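Local coordinates for protein ribonucleotide monophosphatase NagD (Escherichia coli, PDB 2C4N) that is a magnesium-dependent phosphatase of the HAD superfamily that probably removes phosphate from a broad range of nucleotides, at residues A[67-72]-A[179-184]. Numbering follows the deposited sequence.
Sequences VFYTSA and PWIIRA
Tyr69 reaches from strand 68-70, at one edge of the six-stranded parallel sheet of the HAD Rossmann-like core, to Ile181 and Ala184 on helix 180-189. Its CG stands anti to the backbone N (chi1 -160°), which carries the ring out to the helix. The ring arrives edge-on rather than face-on: CB of Ala184 lies near the ring plane, 3.4 Å from OH and 3.8 Å from CE2 of Tyr69. Ile181 O borders the same edge, 4.3 Å from Tyr69 CE2, and Ile181 CG1 is the nearest side-chain atom of that residue to the ring. No hydrogen bond links the two segments, so apolar packing joins them; the hydroxyl of Tyr69 is instead hydrogen-bonded to Asp77 OD2. A leucine at Tyr69 would probably leave Asp77 without this partner and open a gap beside the Ala184 methyl. Further along, Ser71 begins helix 71-80, and its OG is hydrogen-bonded to O of Asn43, a residue thought to bind substrate. CB of Ala184 also packs within its own helix, 3.7 Å above the plane of the Trp180 ring and offset toward its rim. The side chain of Ile181 is extended (chi1 -166°, chi2 167°), and its CD1 ends 4.3 Å from Ser71 CA.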
# COMPACT_ATOMS: atom_id res chain seq x y z
N VAL A 67 15.47 5.31 34.85
CA VAL A 67 14.45 4.36 34.44
C VAL A 67 13.88 4.62 33.06
O VAL A 67 13.34 3.71 32.44
CB VAL A 67 13.27 4.28 35.45
CG1 VAL A 67 13.79 3.86 36.81
CG2 VAL A 67 12.54 5.62 35.54
N PHE A 68 14.02 5.85 32.55
CA PHE A 68 13.47 6.16 31.23
C PHE A 68 14.25 5.60 30.05
O PHE A 68 15.48 5.55 30.06
CB PHE A 68 13.33 7.68 31.06
CG PHE A 68 12.35 8.30 32.00
CD1 PHE A 68 12.77 8.90 33.18
CD2 PHE A 68 10.98 8.22 31.74
CE1 PHE A 68 11.85 9.40 34.10
CE2 PHE A 68 10.05 8.72 32.64
CZ PHE A 68 10.49 9.31 33.83
N TYR A 69 13.52 5.17 29.03
CA TYR A 69 14.13 4.64 27.82
C TYR A 69 13.26 5.11 26.66
O TYR A 69 12.09 4.74 26.56
CB TYR A 69 14.17 3.10 27.86
CG TYR A 69 15.18 2.50 26.92
CD1 TYR A 69 16.52 2.90 26.95
CD2 TYR A 69 14.81 1.53 25.99
CE1 TYR A 69 17.47 2.35 26.08
CE2 TYR A 69 15.74 0.97 25.11
CZ TYR A 69 17.07 1.39 25.16
OH TYR A 69 18.00 0.84 24.30
N THR A 70 13.83 5.95 25.80
CA THR A 70 13.10 6.48 24.66
C THR A 70 13.61 5.86 23.37
O THR A 70 14.64 5.18 23.35
CB THR A 70 13.31 7.99 24.54
OG1 THR A 70 14.64 8.25 24.09
CG2 THR A 70 13.10 8.68 25.89
N SER A 71 12.89 6.10 22.28
CA SER A 71 13.29 5.57 20.98
C SER A 71 14.61 6.20 20.53
O SER A 71 15.28 5.65 19.66
CB SER A 71 12.21 5.83 19.93
OG SER A 71 11.94 7.21 19.79
N ALA A 72 14.97 7.34 21.12
CA ALA A 72 16.22 8.00 20.76
C ALA A 72 17.38 7.26 21.40
O ALA A 72 18.41 7.01 20.78
CB ALA A 72 16.21 9.47 21.21
N PRO A 179 9.85 -5.48 17.76
CA PRO A 179 10.23 -6.22 18.97
C PRO A 179 11.64 -5.88 19.46
O PRO A 179 11.95 -6.04 20.64
CB PRO A 179 10.11 -7.68 18.53
CG PRO A 179 9.08 -7.64 17.45
CD PRO A 179 9.48 -6.41 16.68
N TRP A 180 12.49 -5.39 18.57
CA TRP A 180 13.86 -5.08 18.96
C TRP A 180 13.98 -4.11 20.14
O TRP A 180 14.81 -4.31 21.02
CB TRP A 180 14.65 -4.51 17.78
CG TRP A 180 16.10 -4.37 18.13
CD1 TRP A 180 17.06 -5.34 18.05
CD2 TRP A 180 16.74 -3.23 18.71
NE1 TRP A 180 18.25 -4.88 18.55
CE2 TRP A 180 18.08 -3.58 18.96
CE3 TRP A 180 16.30 -1.94 19.04
CZ2 TRP A 180 18.99 -2.69 19.54
CZ3 TRP A 180 17.21 -1.05 19.61
CH2 TRP A 180 18.54 -1.43 19.85
N ILE A 181 13.15 -3.07 20.17
CA ILE A 181 13.24 -2.12 21.27
C ILE A 181 12.93 -2.77 22.61
O ILE A 181 13.41 -2.33 23.65
CB ILE A 181 12.33 -0.89 21.05
CG1 ILE A 181 12.72 0.21 22.05
CG2 ILE A 181 10.87 -1.27 21.23
CD1 ILE A 181 12.11 1.56 21.75
N ILE A 182 12.12 -3.83 22.59
CA ILE A 182 11.79 -4.55 23.81
C ILE A 182 13.06 -5.31 24.24
O ILE A 182 13.38 -5.40 25.42
CB ILE A 182 10.63 -5.55 23.59
CG1 ILE A 182 9.37 -4.80 23.12
CG2 ILE A 182 10.34 -6.32 24.87
CD1 ILE A 182 8.92 -3.69 24.05
N ARG A 183 13.76 -5.86 23.25
CA ARG A 183 15.01 -6.58 23.51
C ARG A 183 16.01 -5.61 24.13
O ARG A 183 16.70 -5.94 25.09
CB ARG A 183 15.58 -7.15 22.21
CG ARG A 183 15.38 -8.65 22.06
CD ARG A 183 16.04 -9.38 23.21
NE ARG A 183 15.27 -10.55 23.64
CZ ARG A 183 15.49 -11.21 24.76
NH1 ARG A 183 16.46 -10.83 25.58
NH2 ARG A 183 14.74 -12.25 25.08
N ALA A 184 16.07 -4.40 23.57
CA ALA A 184 16.98 -3.37 24.07
C ALA A 184 16.63 -3.01 25.50
O ALA A 184 17.51 -2.79 26.33
CB ALA A 184 16.90 -2.14 23.17